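Local coordinates for protein inositol-3-phosphate synthase (Caenorhabditis elegans, PDB 1VKO) that is a Rossmann-type enzyme of the myo-inositol-1-phosphate synthase family that binds nicotinamide-adenine-dinucleotide and assembles as a tetramer, at residues G85-S90 / E439-A444; F202-Q207 / L364-Q369; V245-N250 / S300-L305; A249-Y254 / N358-N363. All coordinates share one frame; numbering follows the deposited sequence.

How the interactions relate
All four contacts gather round one NAD molecule, and interactions 1, 3 and 4 touch it directly. Interactions 3 and 4 share A249 and N250, in the loop just after strand 242-247 of the parallel Rossmann sheet, with centres about 10 Å apart. Interactions 2 and 4 are closer still, about 6 Å between centres, since helices 359-363 and 367-378 follow each other. Interaction 1 joins helices 87-100 and 440-458, and its centre lies about 19 Å from that of interaction 2. Along the chain it encloses the other three, and interactions 3 and 4 are nested within interaction 2. The NAD site is therefore built from distant parts of the chain.

Interaction 1. Residues G85-S90 / E439-A444. With K (potassium ion), chain B; NAD (nicotinamide-adenine-dinucleotide), chain G.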
# COMPACT_ATOMS: atom_id res chain seq x y z
N GLY A 85 6.20 -8.49 -33.82
CA GLY A 85 7.24 -9.18 -33.04
C GLY A 85 7.43 -8.65 -31.64
O GLY A 85 8.34 -9.08 -30.95
N GLY A 86 6.56 -7.74 -31.21
CA GLY A 86 6.68 -7.12 -29.86
C GLY A 86 6.18 -8.02 -28.74
O GLY A 86 5.89 -9.21 -28.98
N ASN A 87 6.09 -7.47 -27.52
CA ASN A 87 5.50 -8.22 -26.41
C ASN A 87 4.05 -8.57 -26.70
O ASN A 87 3.69 -9.74 -26.64
CB ASN A 87 5.61 -7.48 -25.06
CG ASN A 87 7.00 -7.50 -24.49
OD1 ASN A 87 7.99 -7.57 -25.22
ND2 ASN A 87 7.08 -7.42 -23.17
N ASN A 88 3.21 -7.56 -26.97
CA ASN A 88 1.78 -7.81 -27.27
C ASN A 88 1.63 -8.70 -28.50
O ASN A 88 0.96 -9.72 -28.46
CB ASN A 88 1.01 -6.49 -27.43
CG ASN A 88 1.04 -5.65 -26.14
OD1 ASN A 88 1.32 -6.19 -25.08
ND2 ASN A 88 0.76 -4.33 -26.23
N GLY A 89 2.28 -8.33 -29.59
CA GLY A 89 2.16 -9.08 -30.82
C GLY A 89 2.47 -10.55 -30.61
O GLY A 89 1.65 -11.40 -30.94
N SER A 90 3.66 -10.88 -30.09
CA SER A 90 4.08 -12.29 -30.07
C SER A 90 3.20 -13.07 -29.08
O SER A 90 2.95 -14.26 -29.23
CB SER A 90 5.55 -12.42 -29.68
OG SER A 90 5.77 -11.86 -28.39
N GLU A 439 0.40 -7.34 -15.54
CA GLU A 439 1.19 -8.12 -16.48
C GLU A 439 0.82 -7.60 -17.85
O GLU A 439 -0.06 -8.16 -18.51
CB GLU A 439 0.87 -9.59 -16.28
CG GLU A 439 1.04 -10.06 -14.84
CD GLU A 439 2.48 -9.91 -14.31
OE1 GLU A 439 3.39 -9.52 -15.08
OE2 GLU A 439 2.69 -10.18 -13.10
N ASP A 440 1.44 -6.49 -18.25
CA ASP A 440 0.91 -5.69 -19.37
C ASP A 440 0.48 -6.52 -20.58
O ASP A 440 -0.62 -6.34 -21.11
CB ASP A 440 1.91 -4.64 -19.81
CG ASP A 440 1.90 -3.42 -18.91
OD1 ASP A 440 0.87 -3.14 -18.24
OD2 ASP A 440 2.92 -2.70 -18.82
N SER A 441 1.36 -7.42 -21.05
CA SER A 441 1.12 -8.19 -22.27
C SER A 441 -0.11 -9.09 -22.11
O SER A 441 -0.89 -9.27 -23.05
CB SER A 441 2.35 -9.04 -22.62
OG SER A 441 3.44 -8.23 -23.04
N LEU A 442 -0.25 -9.63 -20.90
CA LEU A 442 -1.39 -10.48 -20.52
C LEU A 442 -2.66 -9.64 -20.35
O LEU A 442 -3.78 -10.13 -20.52
CB LEU A 442 -1.05 -11.31 -19.27
CG LEU A 442 0.03 -12.41 -19.38
CD1 LEU A 442 0.26 -13.11 -18.04
CD2 LEU A 442 -0.26 -13.47 -20.48
N LEU A 443 -2.50 -8.37 -20.04
CA LEU A 443 -3.64 -7.48 -20.04
C LEU A 443 -4.00 -7.05 -21.47
O LEU A 443 -5.18 -7.08 -21.83
CB LEU A 443 -3.41 -6.28 -19.09
CG LEU A 443 -3.66 -6.54 -17.59
CD1 LEU A 443 -3.13 -5.43 -16.68
CD2 LEU A 443 -5.14 -6.79 -17.29
N ALA A 444 -2.99 -6.71 -22.28
CA ALA A 444 -3.15 -6.10 -23.63
C ALA A 444 -3.70 -6.99 -24.73
O ALA A 444 -4.58 -6.54 -25.48
CB ALA A 444 -1.86 -5.51 -24.09
K K B . 3.19 -5.05 -23.11
PA NAD G . 7.09 -3.80 -27.61
O1A NAD G . 8.32 -3.04 -27.72
O2A NAD G . 7.39 -5.10 -26.99
O5B NAD G . 6.48 -3.92 -29.07
C5B NAD G . 6.82 -2.99 -30.06
C4B NAD G . 7.25 -3.77 -31.29
O4B NAD G . 6.97 -2.99 -32.43
C3B NAD G . 8.73 -4.04 -31.30
O3B NAD G . 8.84 -5.32 -31.90
C2B NAD G . 9.32 -3.07 -32.29
O2B NAD G . 10.25 -3.84 -33.05
C1B NAD G . 8.12 -2.77 -33.18
N9A NAD G . 8.07 -1.49 -33.94
C8A NAD G . 8.48 -0.24 -33.59
N7A NAD G . 8.25 0.59 -34.63
C5A NAD G . 7.69 -0.08 -35.66
C6A NAD G . 7.29 0.27 -36.96
N6A NAD G . 7.45 1.50 -37.48
N1A NAD G . 6.78 -0.70 -37.77
C2A NAD G . 6.69 -2.00 -37.35
N3A NAD G . 7.12 -2.32 -36.10
C4A NAD G . 7.61 -1.40 -35.25
O3 NAD G . 5.94 -3.00 -26.80
PN NAD G . 4.57 -3.72 -26.43
O1N NAD G . 4.37 -4.80 -27.43
O2N NAD G . 4.61 -4.05 -25.01
O5D NAD G . 3.40 -2.65 -26.78
C5D NAD G . 3.39 -1.95 -28.02
C4D NAD G . 2.58 -0.64 -28.00
O4D NAD G . 1.33 -0.84 -27.40
C3D NAD G . 3.26 0.50 -27.23
O3D NAD G . 3.06 1.69 -27.94
C2D NAD G . 2.40 0.64 -26.00
O2D NAD G . 2.31 1.95 -25.46
C1D NAD G . 1.05 0.23 -26.53
N1N NAD G . 0.24 -0.07 -25.36
C2N NAD G . 0.60 -1.09 -24.53
C3N NAD G . -0.17 -1.33 -23.42
C7N NAD G . 0.03 -2.66 -22.78
O7N NAD G . 1.06 -3.45 -23.33
N7N NAD G . -0.76 -3.04 -21.77
C4N NAD G . -1.31 -0.57 -23.14
C5N NAD G . -1.65 0.47 -23.98
C6N NAD G . -0.85 0.73 -25.10
O HOH W 1 3.88 -2.83 -21.75
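N88 and S441 meet beside a bound potassium ion, where 85-90 and 439-444 come closest. N88 OD1 binds the potassium ion at 2.9 Å and S441 OG does so at a longer 3.2 Å; NAD O2N, NAD O7N and a water that also donates to D440 OD2 are further ligands. N88 turns CG anti to its carbonyl carbon (chi1 -61°), and its amide divides its work: OD1 goes to the metal, while ND2 donates to NAD O7N at 3.0 Å. The same NAD oxygen is thus held by both metal and amide. A444 packs against this group, its CB 3.4 Å from N88 OD1. N87 presents an aliphatic atom to the serine, N87 CB lying 3.1 Å from S441 OG. The polar ends of both residues go to D412, whose OD1 accepts from N87 ND2 and from S441 OG, consistent with a second-shell aspartate that helps to position the serine. Backbone N-H groups hold the diphosphate: N87 N donates to NAD O2A at 2.8 Å and N88 N to NAD O1N at 3.0 Å, as at the first helix of a Rossmann fold. That helix, 87-100, follows strand 77-82 of the parallel sheet; helix 440-458 follows strand 429-439 of the mixed sheet, with its N-cap residue E439, L442 and L443 packing against a second subunit.

Interaction 2. Residues F202-Q207 / L364-Q369; sequences FIASNQ and LSEARQ
E366 reaches S205 with both carboxylate oxygens. OE1 accepts from S205 N at 3.0 Å, the donor standing above the carboxylate plane (46° out of it), while OE2 takes the hydroxyl S205 OG at 3.1 Å on its syn lone pair. The glutamate can do this because its chain is extended beyond CG (chi2 -167°), and its stem passes A204 CB on the way. Q369 works differently. Its amide lies against the I203-A204 peptide, with NE2 3.1 Å from I203 C, and although Q369 OE1 comes within 3.0 Å of A204 N the angle is poor; that N-H is taken by N363 OD1. N206 ND2 and S365 OG both donate to K362 O. N206 OD1 accepts from Q207 NE2 at 3.0 Å, nearly in line with its C=O, and Q207 OE1 is paired with N359 ND2. F202 makes a cation-pi contact with R253. The contact ties the loop between helices 178-188 and 220-238 to the turn joining helices 359-363 and 367-378, with E366 as N-cap residue of the latter.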
# COMPACT_ATOMS: atom_id res chain seq x y z
N PHE A 202 10.18 9.44 -35.58
CA PHE A 202 8.84 9.28 -34.96
C PHE A 202 8.80 8.40 -33.70
O PHE A 202 7.75 8.35 -33.06
CB PHE A 202 7.75 8.85 -35.98
CG PHE A 202 7.33 9.95 -36.95
CD1 PHE A 202 8.06 10.20 -38.09
CD2 PHE A 202 6.21 10.74 -36.70
CE1 PHE A 202 7.72 11.24 -38.97
CE2 PHE A 202 5.85 11.76 -37.59
CZ PHE A 202 6.60 12.00 -38.72
N ILE A 203 9.90 7.73 -33.31
CA ILE A 203 9.90 6.97 -32.02
C ILE A 203 11.13 7.28 -31.16
O ILE A 203 11.95 8.11 -31.57
CB ILE A 203 9.80 5.43 -32.25
CG1 ILE A 203 11.08 4.87 -32.83
CG2 ILE A 203 8.63 5.08 -33.18
CD1 ILE A 203 10.89 3.54 -33.52
N ALA A 204 11.26 6.63 -29.98
CA ALA A 204 12.44 6.82 -29.11
C ALA A 204 13.74 6.45 -29.83
O ALA A 204 13.93 5.31 -30.27
CB ALA A 204 12.32 6.00 -27.85
N SER A 205 14.65 7.42 -29.94
CA SER A 205 15.94 7.18 -30.61
C SER A 205 16.68 5.90 -30.12
O SER A 205 17.59 5.39 -30.80
CB SER A 205 16.83 8.45 -30.57
OG SER A 205 17.53 8.58 -29.35
N ASN A 206 16.24 5.36 -28.98
CA ASN A 206 16.86 4.15 -28.44
C ASN A 206 16.51 2.81 -29.18
O ASN A 206 17.01 1.73 -28.83
CB ASN A 206 16.81 4.08 -26.86
CG ASN A 206 15.39 3.97 -26.29
OD1 ASN A 206 14.58 3.15 -26.75
ND2 ASN A 206 15.09 4.79 -25.24
N GLN A 207 15.71 2.94 -30.24
CA GLN A 207 15.22 1.80 -31.01
C GLN A 207 16.04 1.50 -32.27
O GLN A 207 15.67 0.60 -33.02
CB GLN A 207 13.73 2.00 -31.42
CG GLN A 207 12.78 2.27 -30.24
CD GLN A 207 12.55 1.03 -29.39
OE1 GLN A 207 12.30 -0.08 -29.92
NE2 GLN A 207 12.65 1.20 -28.07
N LEU A 364 9.13 4.65 -23.91
CA LEU A 364 8.54 5.77 -23.16
C LEU A 364 9.53 6.43 -22.19
O LEU A 364 9.11 7.27 -21.38
CB LEU A 364 7.26 5.31 -22.44
CG LEU A 364 6.26 4.52 -23.31
CD1 LEU A 364 5.38 3.60 -22.46
CD2 LEU A 364 5.42 5.46 -24.21
N SER A 365 10.82 6.04 -22.26
CA SER A 365 11.95 6.74 -21.58
C SER A 365 12.05 8.13 -22.16
O SER A 365 12.44 9.07 -21.47
CB SER A 365 13.32 6.09 -21.84
OG SER A 365 13.51 4.84 -21.21
N GLU A 366 11.75 8.24 -23.47
CA GLU A 366 11.96 9.50 -24.20
C GLU A 366 10.73 10.42 -24.21
O GLU A 366 9.58 9.94 -24.18
CB GLU A 366 12.58 9.26 -25.59
CG GLU A 366 14.01 8.74 -25.48
CD GLU A 366 14.79 8.77 -26.79
OE1 GLU A 366 14.37 9.45 -27.76
OE2 GLU A 366 15.84 8.10 -26.85
N ALA A 367 10.98 11.74 -24.21
CA ALA A 367 9.97 12.73 -23.78
C ALA A 367 8.74 12.84 -24.70
O ALA A 367 7.61 12.76 -24.21
CB ALA A 367 10.61 14.12 -23.48
N ARG A 368 8.96 13.00 -26.01
CA ARG A 368 7.88 13.11 -27.02
C ARG A 368 6.95 11.89 -27.11
O ARG A 368 5.76 12.02 -27.47
CB ARG A 368 8.48 13.43 -28.41
N GLN A 369 7.49 10.72 -26.76
CA GLN A 369 6.74 9.44 -26.69
C GLN A 369 5.93 9.36 -25.39
O GLN A 369 4.73 9.03 -25.41
CB GLN A 369 7.69 8.24 -26.82
CG GLN A 369 8.12 7.88 -28.28
CD GLN A 369 9.25 8.73 -28.80
OE1 GLN A 369 10.31 8.85 -28.16
NE2 GLN A 369 9.05 9.33 -29.98

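Interaction 3. Residues V245-N250 / S300-L305. With NAD (nicotinamide-adenine-dinucleotide), chain G.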
# COMPACT_ATOMS: atom_id res chain seq x y z
N VAL A 245 -6.28 -4.21 -39.78
CA VAL A 245 -4.93 -3.82 -39.47
C VAL A 245 -4.91 -3.12 -38.11
O VAL A 245 -5.77 -2.26 -37.81
CB VAL A 245 -4.38 -2.89 -40.52
CG1 VAL A 245 -3.05 -2.18 -40.00
CG2 VAL A 245 -4.17 -3.67 -41.81
N LEU A 246 -3.93 -3.47 -37.29
CA LEU A 246 -3.91 -2.95 -35.92
C LEU A 246 -2.49 -2.61 -35.50
O LEU A 246 -1.56 -3.43 -35.63
CB LEU A 246 -4.55 -3.97 -34.96
CG LEU A 246 -4.71 -3.58 -33.49
CD1 LEU A 246 -6.00 -4.20 -32.85
CD2 LEU A 246 -3.44 -3.97 -32.71
N TRP A 247 -2.35 -1.39 -34.99
CA TRP A 247 -1.08 -0.88 -34.53
C TRP A 247 -0.82 -1.24 -33.06
O TRP A 247 -1.51 -0.76 -32.12
CB TRP A 247 -1.04 0.64 -34.72
CG TRP A 247 0.27 1.22 -34.30
CD1 TRP A 247 0.70 1.45 -33.02
CD2 TRP A 247 1.34 1.63 -35.16
NE1 TRP A 247 1.98 1.96 -33.04
CE2 TRP A 247 2.40 2.08 -34.34
CE3 TRP A 247 1.52 1.64 -36.57
CZ2 TRP A 247 3.60 2.57 -34.86
CZ3 TRP A 247 2.73 2.07 -37.08
CH2 TRP A 247 3.75 2.56 -36.22
N THR A 248 0.21 -2.05 -32.87
CA THR A 248 0.70 -2.40 -31.56
C THR A 248 2.24 -2.41 -31.60
O THR A 248 2.90 -3.24 -30.96
CB THR A 248 0.11 -3.76 -31.06
OG1 THR A 248 0.66 -4.07 -29.78
CG2 THR A 248 0.51 -4.98 -31.95
N ALA A 249 2.80 -1.48 -32.38
CA ALA A 249 4.23 -1.16 -32.37
C ALA A 249 4.54 0.03 -31.42
O ALA A 249 3.67 0.53 -30.75
CB ALA A 249 4.68 -0.83 -33.80
N ASN A 250 5.78 0.47 -31.34
CA ASN A 250 6.14 1.48 -30.36
C ASN A 250 5.40 2.77 -30.56
O ASN A 250 5.06 3.16 -31.68
CB ASN A 250 7.65 1.71 -30.30
CG ASN A 250 8.38 0.51 -29.75
OD1 ASN A 250 8.88 -0.33 -30.52
ND2 ASN A 250 8.35 0.34 -28.41
N SER A 300 -2.04 2.53 -29.79
CA SER A 300 -1.04 3.38 -29.16
C SER A 300 -1.54 4.83 -29.02
O SER A 300 -2.60 5.19 -29.56
CB SER A 300 0.27 3.34 -29.93
OG SER A 300 0.83 2.04 -29.94
N PRO A 301 -0.82 5.62 -28.23
CA PRO A 301 -1.20 7.00 -27.96
C PRO A 301 -1.11 7.98 -29.12
O PRO A 301 -1.80 8.99 -29.05
CB PRO A 301 -0.18 7.43 -26.89
CG PRO A 301 0.24 6.21 -26.28
CD PRO A 301 0.35 5.22 -27.44
N GLN A 302 -0.29 7.72 -30.16
CA GLN A 302 -0.10 8.75 -31.20
C GLN A 302 -1.38 9.11 -31.93
O GLN A 302 -2.32 8.30 -31.98
CB GLN A 302 0.98 8.43 -32.19
CG GLN A 302 0.61 7.31 -33.18
CD GLN A 302 1.15 6.00 -32.74
OE1 GLN A 302 1.55 5.87 -31.58
NE2 GLN A 302 1.19 5.02 -33.64
N ASN A 303 -1.39 10.32 -32.50
CA ASN A 303 -2.58 10.88 -33.15
C ASN A 303 -2.76 10.49 -34.62
O ASN A 303 -3.09 11.33 -35.47
CB ASN A 303 -2.69 12.39 -32.93
CG ASN A 303 -1.52 13.16 -33.48
OD1 ASN A 303 -0.38 12.75 -33.33
ND2 ASN A 303 -1.79 14.30 -34.10
N THR A 304 -2.60 9.19 -34.90
CA THR A 304 -2.68 8.68 -36.24
C THR A 304 -3.95 9.13 -36.97
O THR A 304 -3.89 9.55 -38.14
CB THR A 304 -2.62 7.15 -36.26
OG1 THR A 304 -1.41 6.67 -35.62
CG2 THR A 304 -2.48 6.69 -37.71
N LEU A 305 -5.09 9.05 -36.29
CA LEU A 305 -6.40 9.31 -36.89
C LEU A 305 -6.76 10.79 -36.92
O LEU A 305 -7.81 11.21 -36.44
CB LEU A 305 -7.46 8.44 -36.19
CG LEU A 305 -7.07 6.94 -36.14
CD1 LEU A 305 -7.95 6.11 -35.22
CD2 LEU A 305 -7.04 6.32 -37.53
PA NAD G . 7.09 -3.80 -27.61
O1A NAD G . 8.32 -3.04 -27.72
O2A NAD G . 7.39 -5.10 -26.99
O5B NAD G . 6.48 -3.92 -29.07
C5B NAD G . 6.82 -2.99 -30.06
C4B NAD G . 7.25 -3.77 -31.29
O4B NAD G . 6.97 -2.99 -32.43
C3B NAD G . 8.73 -4.04 -31.30
O3B NAD G . 8.84 -5.32 -31.90
C2B NAD G . 9.32 -3.07 -32.29
O2B NAD G . 10.25 -3.84 -33.05
C1B NAD G . 8.12 -2.77 -33.18
N9A NAD G . 8.07 -1.49 -33.94
C8A NAD G . 8.48 -0.24 -33.59
N7A NAD G . 8.25 0.59 -34.63
C5A NAD G . 7.69 -0.08 -35.66
C6A NAD G . 7.29 0.27 -36.96
N6A NAD G . 7.45 1.50 -37.48
N1A NAD G . 6.78 -0.70 -37.77
C2A NAD G . 6.69 -2.00 -37.35
N3A NAD G . 7.12 -2.32 -36.10
C4A NAD G . 7.61 -1.40 -35.25
O3 NAD G . 5.94 -3.00 -26.80
PN NAD G . 4.57 -3.72 -26.43
O1N NAD G . 4.37 -4.80 -27.43
O2N NAD G . 4.61 -4.05 -25.01
O5D NAD G . 3.40 -2.65 -26.78
C5D NAD G . 3.39 -1.95 -28.02
C4D NAD G . 2.58 -0.64 -28.00
O4D NAD G . 1.33 -0.84 -27.40
C3D NAD G . 3.26 0.50 -27.23
O3D NAD G . 3.06 1.69 -27.94
C2D NAD G . 2.40 0.64 -26.00
O2D NAD G . 2.31 1.95 -25.46
C1D NAD G . 1.05 0.23 -26.53
N1N NAD G . 0.24 -0.07 -25.36
C2N NAD G . 0.60 -1.09 -24.53
C3N NAD G . -0.17 -1.33 -23.42
C7N NAD G . 0.03 -2.66 -22.78
O7N NAD G . 1.06 -3.45 -23.33
N7N NAD G . -0.76 -3.04 -21.77
C4N NAD G . -1.31 -0.57 -23.14
C5N NAD G . -1.65 0.47 -23.98
C6N NAD G . -0.85 0.73 -25.10
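W247 extends its indole toward 300-305 with CG anti to the backbone N (chi1 -178°), and Q302 meets it with CG between its backbone N and carbonyl carbon (chi1 72°) and a chain bent at chi2. The amide at the end of this bent chain stands across the indole, the two planes 86° apart, with Q302 NE2 3.1 Å above one face and offset toward the rim. It is 3.2 Å from W247 NE1, but both atoms are donors, so this is packing over a face. Q302 OE1 accepts from E252 N, which fixes how the amide is turned. On the opposite face A249 CB lies 3.6 Å from the indole plane, and this methyl also sits 3.3 Å from NAD C4A, wedged between tryptophan and adenine. Strands 242-247 and 295-298 are neighbours in the parallel sheet of a Rossmann-type domain, and the residues following their C-terminal ends supply this contact, where such folds bind their dinucleotide. S300 OG approaches the indole at its edge, in plane, 3.1 Å from W247 CD1. The same hydroxyl is hydrogen-bonded to NAD O3D at 3.0 Å, and NAD O3D donates to A249 O at 3.1 Å. W247 NE1 makes a weak bond of 3.2 Å to that same A249 O, so the carbonyl serves both indole and ribose. N298 OD1 accepts from S300 N, holding the serine's backbone beside the cofactor.

Interaction 4. Residues A249-Y254 / N358-N363; sequences ANTERY and NNDGKN. With NAD (nicotinamide-adenine-dinucleotide), chain G.
N250 and N363 bury the most surface here, their amide planes 54° apart, with N250 CB set 3.4 Å from N363 ND2. N363 holds CG anti to its backbone N (chi1 -164°), and its ND2 donates to T251 O at 2.9 Å, in the carbonyl plane on a lone pair and in the plane of its own amide. At its tip N250 crosses N359 at about a right angle, the amide planes 89° apart. The two ND2 atoms, both donors, stand 3.3 Å apart, and both point to NAD O1A: a bond of 2.6 Å from N359 ND2 and a weak one of 3.4 Å from N250 ND2. T251, third in buried area, turns its hydroxyl to the cofactor, OG1 hydrogen-bonded to NAD O3D at 2.7 Å. A water links the segments, accepting from T251 N at 3.2 Å and donating to D360 OD1 at 2.7 Å. These bonds make the contact a wall of the NAD pocket, on both the phosphate and ribose sides. N358 OD1 caps helix 359-363 by accepting from G361 N. That helix follows strand 346-356 of the mixed sheet and precedes helix 367-378, whereas 249-254 is loop leaving strand 242-247 of the parallel sheet, so the contact brings the loop beyond the parallel sheet against a helix that follows the mixed sheet.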
# COMPACT_ATOMS: atom_id res chain seq x y z
N ALA A 249 2.80 -1.48 -32.38
CA ALA A 249 4.23 -1.16 -32.37
C ALA A 249 4.54 0.03 -31.42
O ALA A 249 3.67 0.53 -30.75
CB ALA A 249 4.68 -0.83 -33.80
N ASN A 250 5.78 0.47 -31.34
CA ASN A 250 6.14 1.48 -30.36
C ASN A 250 5.40 2.77 -30.56
O ASN A 250 5.06 3.16 -31.68
CB ASN A 250 7.65 1.71 -30.30
CG ASN A 250 8.38 0.51 -29.75
OD1 ASN A 250 8.88 -0.33 -30.52
ND2 ASN A 250 8.35 0.34 -28.41
N THR A 251 5.10 3.39 -29.43
CA THR A 251 4.47 4.67 -29.38
C THR A 251 5.33 5.60 -30.20
O THR A 251 6.50 5.77 -29.89
CB THR A 251 4.46 5.07 -27.90
OG1 THR A 251 3.55 4.21 -27.25
CG2 THR A 251 3.86 6.45 -27.70
N GLU A 252 4.75 6.17 -31.25
CA GLU A 252 5.35 7.29 -32.01
C GLU A 252 5.04 8.60 -31.26
O GLU A 252 4.15 8.63 -30.42
CB GLU A 252 4.71 7.43 -33.41
CG GLU A 252 4.79 6.16 -34.25
CD GLU A 252 4.25 6.31 -35.67
OE1 GLU A 252 3.15 6.88 -35.92
OE2 GLU A 252 4.94 5.80 -36.56
N ARG A 253 5.77 9.67 -31.57
CA ARG A 253 5.30 11.01 -31.18
C ARG A 253 4.11 11.44 -32.05
O ARG A 253 3.75 10.78 -33.04
CB ARG A 253 6.42 12.05 -31.31
CG ARG A 253 6.96 12.20 -32.73
CD ARG A 253 7.86 13.38 -32.95
NE ARG A 253 8.39 13.44 -34.31
CZ ARG A 253 7.84 14.09 -35.35
NH1 ARG A 253 6.67 14.73 -35.22
NH2 ARG A 253 8.45 14.07 -36.54
N TYR A 254 3.49 12.53 -31.64
CA TYR A 254 2.42 13.18 -32.36
C TYR A 254 2.99 13.85 -33.60
O TYR A 254 4.07 14.39 -33.59
CB TYR A 254 1.83 14.25 -31.45
CG TYR A 254 0.67 13.79 -30.59
CD1 TYR A 254 0.76 12.63 -29.84
CD2 TYR A 254 -0.52 14.51 -30.55
CE1 TYR A 254 -0.29 12.19 -29.09
CE2 TYR A 254 -1.58 14.09 -29.77
CZ TYR A 254 -1.45 12.93 -29.02
OH TYR A 254 -2.50 12.47 -28.24
N ASN A 358 9.94 -3.46 -19.82
CA ASN A 358 9.81 -4.07 -21.14
C ASN A 358 10.26 -3.08 -22.24
O ASN A 358 10.74 -1.98 -21.89
CB ASN A 358 8.41 -4.70 -21.36
CG ASN A 358 7.24 -3.73 -21.19
OD1 ASN A 358 7.39 -2.50 -21.17
ND2 ASN A 358 6.04 -4.29 -21.09
N ASN A 359 10.16 -3.45 -23.53
CA ASN A 359 10.50 -2.51 -24.61
C ASN A 359 9.55 -1.33 -24.72
O ASN A 359 9.92 -0.27 -25.27
CB ASN A 359 10.65 -3.17 -25.98
CG ASN A 359 11.32 -2.23 -27.01
OD1 ASN A 359 12.41 -1.70 -26.75
ND2 ASN A 359 10.67 -2.02 -28.16
N ASP A 360 8.32 -1.52 -24.24
CA ASP A 360 7.33 -0.44 -24.15
C ASP A 360 7.88 0.68 -23.23
O ASP A 360 7.91 1.85 -23.64
CB ASP A 360 5.94 -0.99 -23.71
CG ASP A 360 4.84 0.09 -23.64
OD1 ASP A 360 4.94 1.12 -24.37
OD2 ASP A 360 3.83 -0.01 -22.88
N GLY A 361 8.36 0.32 -22.03
CA GLY A 361 8.94 1.30 -21.09
C GLY A 361 10.21 2.01 -21.57
O GLY A 361 10.36 3.24 -21.38
N LYS A 362 11.11 1.23 -22.17
CA LYS A 362 12.37 1.75 -22.74
C LYS A 362 12.10 2.79 -23.85
O LYS A 362 12.86 3.78 -24.01
CB LYS A 362 13.21 0.58 -23.26
CG LYS A 362 14.60 0.92 -23.82
CD LYS A 362 15.17 -0.33 -24.52
CE LYS A 362 16.13 0.02 -25.65
NZ LYS A 362 17.57 -0.29 -25.30
N ASN A 363 11.01 2.58 -24.59
CA ASN A 363 10.52 3.56 -25.58
C ASN A 363 9.92 4.83 -24.96
O ASN A 363 10.16 5.95 -25.43
CB ASN A 363 9.50 2.91 -26.54
CG ASN A 363 9.27 3.76 -27.80
OD1 ASN A 363 10.22 4.07 -28.54
ND2 ASN A 363 8.02 4.15 -28.03
PA NAD G . 7.09 -3.80 -27.61
O1A NAD G . 8.32 -3.04 -27.72
O2A NAD G . 7.39 -5.10 -26.99
O5B NAD G . 6.48 -3.92 -29.07
C5B NAD G . 6.82 -2.99 -30.06
C4B NAD G . 7.25 -3.77 -31.29
O4B NAD G . 6.97 -2.99 -32.43
C3B NAD G . 8.73 -4.04 -31.30
O3B NAD G . 8.84 -5.32 -31.90
C2B NAD G . 9.32 -3.07 -32.29
O2B NAD G . 10.25 -3.84 -33.05
C1B NAD G . 8.12 -2.77 -33.18
N9A NAD G . 8.07 -1.49 -33.94
C8A NAD G . 8.48 -0.24 -33.59
N7A NAD G . 8.25 0.59 -34.63
C5A NAD G . 7.69 -0.08 -35.66
C6A NAD G . 7.29 0.27 -36.96
N6A NAD G . 7.45 1.50 -37.48
N1A NAD G . 6.78 -0.70 -37.77
C2A NAD G . 6.69 -2.00 -37.35
N3A NAD G . 7.12 -2.32 -36.10
C4A NAD G . 7.61 -1.40 -35.25
O3 NAD G . 5.94 -3.00 -26.80
PN NAD G . 4.57 -3.72 -26.43
O1N NAD G . 4.37 -4.80 -27.43
O2N NAD G . 4.61 -4.05 -25.01
O5D NAD G . 3.40 -2.65 -26.78
C5D NAD G . 3.39 -1.95 -28.02
C4D NAD G . 2.58 -0.64 -28.00
O4D NAD G . 1.33 -0.84 -27.40
C3D NAD G . 3.26 0.50 -27.23
O3D NAD G . 3.06 1.69 -27.94
C2D NAD G . 2.40 0.64 -26.00
O2D NAD G . 2.31 1.95 -25.46
C1D NAD G . 1.05 0.23 -26.53
N1N NAD G . 0.24 -0.07 -25.36
C2N NAD G . 0.60 -1.09 -24.53
C3N NAD G . -0.17 -1.33 -23.42
C7N NAD G . 0.03 -2.66 -22.78
O7N NAD G . 1.06 -3.45 -23.33
N7N NAD G . -0.76 -3.04 -21.77
C4N NAD G . -1.31 -0.57 -23.14
C5N NAD G . -1.65 0.47 -23.98
C6N NAD G . -0.85 0.73 -25.10
O HOH W 2 6.00 2.01 -26.68